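Local coordinates for mandelate racemase/muconate lactonizing protein (Thermobispora bispora, PDB 3VC5) that probably dehydrates D-glucarate to 5-dehydro-4-deoxy-D-glucarate with the help of magnesium, as a member of the enolase superfamily, at residues A[82-87]-A[101-105]; A[23-28]-A[87-93]. All coordinates share one frame; numbering follows the deposited sequence.

Contact 1: A[82-87]-A[101-105]; sequences AAAARL and RVADV
A82 and A83 at the end of helix 74-85, and R86 just beyond it, meet R101 and V105 of helix 95-106 in the N-terminal capping domain of the enolase superfamily, where an antiparallel sheet is backed by helices. The apolar part is built from small side chains, and this lets the backbones come close: the CA atoms of A83 and V102 are 5.6 Å apart. V105 divides its two methyls between different partners. CG1, anti to the backbone N (chi1 172°), reaches the CB of A82 at 3.6 Å and also lies against A83, while V102 turns its CG2 to the CB of A83. Helix 123-146 closes this layer from beyond, with V130 touching both A83 and V102.

R86 bends at chi2 and chi3 and runs past V105 in the opposite direction, bringing its guanidinium over the other methyl, V105 CG2, which sits 3.7 Å above the plane near the centre of the group. R101 crosses R86 at about a right angle, its CD 4.1 Å from R86 CB and its CG against L87 CD2. Its own bends at chi2 and chi3 bring the guanidinium to the main chain just past the end of helix 74-85, where NH1 donates to the carbonyl O of R86 at 2.7 Å, in the guanidinium plane and nearly in line with the C=O bond, although the angle at the hydrogen is only 143°.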
loop_
_atom_site.group_PDB
_atom_site.type_symbol
_atom_site.label_atom_id
_atom_site.label_comp_id
_atom_site.label_asym_id
_atom_site.label_seq_id
_atom_site.Cartn_x
_atom_site.Cartn_y
_atom_site.Cartn_z
ATOM N N ALA A 82 -23.922 -13.231 -7.195
ATOM C CA ALA A 82 -23.180 -14.430 -7.588
ATOM C C ALA A 82 -21.923 -14.631 -6.721
ATOM O O ALA A 82 -21.632 -15.747 -6.252
ATOM C CB ALA A 82 -22.795 -14.327 -9.056
ATOM N N ALA A 83 -21.179 -13.553 -6.488
ATOM C CA ALA A 83 -19.999 -13.641 -5.635
ATOM C C ALA A 83 -20.378 -13.995 -4.189
ATOM O O ALA A 83 -19.731 -14.848 -3.551
ATOM C CB ALA A 83 -19.198 -12.328 -5.688
ATOM N N ALA A 84 -21.446 -13.374 -3.675
ATOM C CA ALA A 84 -21.863 -13.607 -2.308
ATOM C C ALA A 84 -22.132 -15.088 -2.074
ATOM O O ALA A 84 -21.762 -15.630 -1.034
ATOM C CB ALA A 84 -23.113 -12.802 -1.988
ATOM N N ALA A 85 -22.766 -15.737 -3.054
ATOM C CA ALA A 85 -23.157 -17.142 -2.929
ATOM C C ALA A 85 -21.949 -18.081 -2.837
ATOM O O ALA A 85 -22.088 -19.233 -2.379
ATOM C CB ALA A 85 -24.067 -17.547 -4.100
ATOM N N ARG A 86 -20.775 -17.589 -3.253
ATOM C CA ARG A 86 -19.567 -18.393 -3.292
ATOM C C ARG A 86 -18.575 -18.046 -2.160
ATOM O O ARG A 86 -17.453 -18.556 -2.150
ATOM C CB ARG A 86 -18.897 -18.331 -4.680
ATOM C CG ARG A 86 -19.805 -18.798 -5.821
ATOM C CD ARG A 86 -19.370 -20.122 -6.389
ATOM N NE ARG A 86 -18.005 -20.074 -6.920
ATOM C CZ ARG A 86 -17.690 -19.799 -8.188
ATOM N NH1 ARG A 86 -18.640 -19.541 -9.082
ATOM N NH2 ARG A 86 -16.417 -19.786 -8.568
ATOM N N LEU A 87 -18.978 -17.194 -1.202
ATOM C CA LEU A 87 -18.092 -16.841 -0.084
ATOM C C LEU A 87 -18.202 -17.700 1.191
ATOM O O LEU A 87 -17.238 -17.777 1.966
ATOM C CB LEU A 87 -18.231 -15.367 0.296
ATOM C CG LEU A 87 -17.862 -14.362 -0.797
ATOM C CD1 LEU A 87 -17.926 -12.946 -0.252
ATOM C CD2 LEU A 87 -16.479 -14.627 -1.394
ATOM N N ARG A 101 -11.606 -15.291 -5.296
ATOM C CA ARG A 101 -12.925 -15.897 -5.511
ATOM C C ARG A 101 -13.850 -14.938 -6.278
ATOM O O ARG A 101 -14.555 -15.342 -7.214
ATOM C CB ARG A 101 -13.550 -16.291 -4.153
ATOM C CG ARG A 101 -14.896 -17.027 -4.211
ATOM C CD ARG A 101 -14.830 -18.451 -4.793
ATOM N NE ARG A 101 -13.847 -19.332 -4.149
ATOM C CZ ARG A 101 -14.040 -20.064 -3.046
ATOM N NH1 ARG A 101 -15.197 -20.027 -2.380
ATOM N NH2 ARG A 101 -13.057 -20.844 -2.593
ATOM N N VAL A 102 -13.824 -13.661 -5.907
ATOM C CA VAL A 102 -14.619 -12.663 -6.630
ATOM C C VAL A 102 -14.150 -12.597 -8.099
ATOM O O VAL A 102 -14.977 -12.549 -9.033
ATOM C CB VAL A 102 -14.513 -11.286 -5.973
ATOM C CG1 VAL A 102 -15.107 -10.208 -6.881
ATOM C CG2 VAL A 102 -15.218 -11.268 -4.603
ATOM N N ALA A 103 -12.833 -12.575 -8.303
ATOM C CA ALA A 103 -12.287 -12.570 -9.678
ATOM C C ALA A 103 -12.744 -13.781 -10.483
ATOM O O ALA A 103 -13.096 -13.662 -11.656
ATOM C CB ALA A 103 -10.770 -12.480 -9.668
ATOM N N ASP A 104 -12.764 -14.953 -9.848
ATOM C CA ASP A 104 -13.289 -16.156 -10.508
ATOM C C ASP A 104 -14.762 -15.998 -10.904
ATOM O O ASP A 104 -15.198 -16.427 -11.981
ATOM C CB ASP A 104 -13.137 -17.382 -9.592
ATOM C CG ASP A 104 -11.716 -17.819 -9.413
ATOM O OD1 ASP A 104 -10.832 -17.467 -10.233
ATOM O OD2 ASP A 104 -11.492 -18.596 -8.447
ATOM N N VAL A 105 -15.557 -15.413 -10.018
ATOM C CA VAL A 105 -16.977 -15.308 -10.297
ATOM C C VAL A 105 -17.226 -14.308 -11.420
ATOM O O VAL A 105 -18.011 -14.565 -12.327
ATOM C CB VAL A 105 -17.781 -14.917 -9.029
ATOM C CG1 VAL A 105 -19.233 -14.611 -9.386
ATOM C CG2 VAL A 105 -17.717 -16.031 -7.996
#

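Contact 2: A[23-28]-A[87-93]; sequences MLIREV and LPGLDVY
A type II beta turn from L87 to L90 docks on the start of strand 25-36, an edge strand of the three-stranded sheet within this chain, in the capping domain, and I25 is held there from both ends of its backbone. Its N donates to the O of L90 at 2.8 Å, and its O accepts from the N of G89. On the other side of the L24-D91 pair, V92 N donates to M23 O at a longer 3.2 Å. The L90 and M23 bonds flank L24 and D91, making them a single antiparallel bridge, a non-hydrogen-bonded pair. G89, with phi 103°, supplies the turn's positive backbone angle.

The side chain of I25 lies over the turn: CG1 meets V92 CG1 at 3.8 Å, and CD1 reaches L87 CB, which V28 CG2 also touches. L24 takes another path, its CD2 touching G89 O (3.6 Å) and D91 CB (3.9 Å). D91, its CG anti to the backbone N (chi1 -172°), carries its carboxylate to Y93 N, where OD2 closes an Asx turn at 2.8 Å; OD2 also forms a salt bridge with R148 of the second subunit. The contact thus joins backbone pairing to an apolar cover, and the carboxylate that shapes the loop also links it to the dimer partner, an interaction that probably steadies its negative charge.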
loop_
_atom_site.group_PDB
_atom_site.type_symbol
_atom_site.label_atom_id
_atom_site.label_comp_id
_atom_site.label_asym_id
_atom_site.label_seq_id
_atom_site.Cartn_x
_atom_site.Cartn_y
_atom_site.Cartn_z
ATOM N N MET A 23 -13.334 -17.975 12.191
ATOM C CA MET A 23 -14.225 -16.856 11.731
ATOM C C MET A 23 -14.585 -16.987 10.263
ATOM O O MET A 23 -14.395 -16.060 9.431
ATOM C CB MET A 23 -13.584 -15.505 12.002
ATOM C CG MET A 23 -13.300 -15.270 13.467
ATOM S SD MET A 23 -13.836 -13.627 13.925
ATOM C CE MET A 23 -15.613 -13.814 13.783
ATOM N N LEU A 24 -15.145 -18.139 9.951
ATOM C CA LEU A 24 -15.561 -18.470 8.603
ATOM C C LEU A 24 -16.891 -17.799 8.315
ATOM O O LEU A 24 -17.748 -17.658 9.212
ATOM C CB LEU A 24 -15.694 -19.998 8.473
ATOM C CG LEU A 24 -14.410 -20.805 8.721
ATOM C CD1 LEU A 24 -14.651 -22.281 8.429
ATOM C CD2 LEU A 24 -13.251 -20.268 7.873
ATOM N N ILE A 25 -17.056 -17.370 7.069
ATOM C CA ILE A 25 -18.313 -16.817 6.619
ATOM C C ILE A 25 -19.345 -17.948 6.523
ATOM O O ILE A 25 -19.105 -18.958 5.871
ATOM C CB ILE A 25 -18.126 -16.144 5.244
ATOM C CG1 ILE A 25 -17.242 -14.905 5.370
ATOM C CG2 ILE A 25 -19.462 -15.815 4.590
ATOM C CD1 ILE A 25 -16.753 -14.394 3.991
ATOM N N ARG A 26 -20.490 -17.761 7.182
ATOM C CA ARG A 26 -21.615 -18.699 7.130
ATOM C C ARG A 26 -22.590 -18.305 6.025
ATOM O O ARG A 26 -23.080 -19.164 5.267
ATOM C CB ARG A 26 -22.371 -18.735 8.470
ATOM C CG ARG A 26 -23.466 -19.812 8.525
ATOM C CD ARG A 26 -24.651 -19.395 9.404
ATOM N NE ARG A 26 -24.234 -18.839 10.691
ATOM C CZ ARG A 26 -24.920 -17.924 11.377
ATOM N NH1 ARG A 26 -24.458 -17.483 12.542
ATOM N NH2 ARG A 26 -26.064 -17.442 10.900
ATOM N N GLU A 27 -22.882 -17.005 5.921
ATOM C CA GLU A 27 -23.852 -16.549 4.922
ATOM C C GLU A 27 -23.586 -15.087 4.571
ATOM O O GLU A 27 -22.962 -14.347 5.353
ATOM C CB GLU A 27 -25.312 -16.779 5.365
ATOM C CG GLU A 27 -25.846 -15.732 6.300
ATOM C CD GLU A 27 -27.292 -15.976 6.745
ATOM O OE1 GLU A 27 -28.247 -15.544 6.050
ATOM O OE2 GLU A 27 -27.471 -16.581 7.815
ATOM N N VAL A 28 -24.041 -14.677 3.390
ATOM C CA VAL A 28 -23.846 -13.301 2.943
ATOM C C VAL A 28 -25.188 -12.854 2.382
ATOM O O VAL A 28 -25.707 -13.453 1.427
ATOM C CB VAL A 28 -22.737 -13.179 1.875
ATOM C CG1 VAL A 28 -22.554 -11.698 1.488
ATOM C CG2 VAL A 28 -21.416 -13.751 2.418
ATOM N N LEU A 87 -18.978 -17.194 -1.202
ATOM C CA LEU A 87 -18.092 -16.841 -0.084
ATOM C C LEU A 87 -18.202 -17.700 1.191
ATOM O O LEU A 87 -17.238 -17.777 1.966
ATOM C CB LEU A 87 -18.231 -15.367 0.296
ATOM C CG LEU A 87 -17.862 -14.362 -0.797
ATOM C CD1 LEU A 87 -17.926 -12.946 -0.252
ATOM C CD2 LEU A 87 -16.479 -14.627 -1.394
ATOM N N PRO A 88 -19.365 -18.343 1.425
ATOM C CA PRO A 88 -19.379 -19.174 2.630
ATOM C C PRO A 88 -18.212 -20.164 2.665
ATOM O O PRO A 88 -17.866 -20.783 1.640
ATOM C CB PRO A 88 -20.752 -19.869 2.555
ATOM C CG PRO A 88 -21.626 -18.772 1.864
ATOM C CD PRO A 88 -20.699 -18.270 0.785
ATOM N N GLY A 89 -17.593 -20.283 3.831
ATOM C CA GLY A 89 -16.498 -21.249 4.032
ATOM C C GLY A 89 -15.143 -20.558 4.020
ATOM O O GLY A 89 -14.143 -21.121 4.477
ATOM N N LEU A 90 -15.107 -19.337 3.472
ATOM C CA LEU A 90 -13.884 -18.533 3.505
ATOM C C LEU A 90 -13.804 -17.741 4.805
ATOM O O LEU A 90 -14.825 -17.343 5.393
ATOM C CB LEU A 90 -13.782 -17.590 2.288
ATOM C CG LEU A 90 -13.679 -18.226 0.892
ATOM C CD1 LEU A 90 -13.588 -17.184 -0.216
ATOM C CD2 LEU A 90 -12.510 -19.221 0.813
ATOM N N ASP A 91 -12.580 -17.522 5.251
ATOM C CA ASP A 91 -12.309 -16.808 6.481
ATOM C C ASP A 91 -12.295 -15.284 6.250
ATOM O O ASP A 91 -11.813 -14.839 5.220
ATOM C CB ASP A 91 -10.940 -17.282 6.952
ATOM C CG ASP A 91 -10.597 -16.778 8.290
ATOM O OD1 ASP A 91 -10.760 -17.535 9.257
ATOM O OD2 ASP A 91 -10.174 -15.629 8.372
ATOM N N VAL A 92 -12.819 -14.498 7.193
ATOM C CA VAL A 92 -12.907 -13.031 7.016
ATOM C C VAL A 92 -11.552 -12.294 7.041
ATOM O O VAL A 92 -11.482 -11.109 6.682
ATOM C CB VAL A 92 -13.855 -12.350 8.052
ATOM C CG1 VAL A 92 -15.301 -12.873 7.930
ATOM C CG2 VAL A 92 -13.313 -12.490 9.488
ATOM N N TYR A 93 -10.473 -12.964 7.472
ATOM C CA TYR A 93 -9.129 -12.375 7.379
ATOM C C TYR A 93 -8.523 -12.693 6.025
ATOM O O TYR A 93 -7.506 -12.091 5.644
ATOM C CB TYR A 93 -8.190 -12.909 8.481
ATOM C CG TYR A 93 -8.597 -12.457 9.856
ATOM C CD1 TYR A 93 -8.084 -11.290 10.406
ATOM C CD2 TYR A 93 -9.525 -13.190 10.602
ATOM C CE1 TYR A 93 -8.477 -10.852 11.694
ATOM C CE2 TYR A 93 -9.925 -12.763 11.864
ATOM C CZ TYR A 93 -9.403 -11.596 12.401
ATOM O OH TYR A 93 -9.806 -11.191 13.662
#

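How the contacts relate
From the N terminus, the chain enters contact 2 at once through 23-28, continues along strand 25-36 and the rest of the three-stranded sheet, and comes back through helix 74-85. Residues 82-87 open contact 1 before 87-93 completes contact 2, closing a long loop of 58 intervening residues; 101-105 then closes the short one, with 13 between. The segments therefore alternate, and the two contacts cross rather than nest. L87 belongs to both, at the junction of helix end and turn. A84 CB packs on V28 CG1, and R101 NH2 lies near L90 CD2, so the two contacts touch, and together they tie the sheet edge, the connecting loop and helices 74-85 and 95-106.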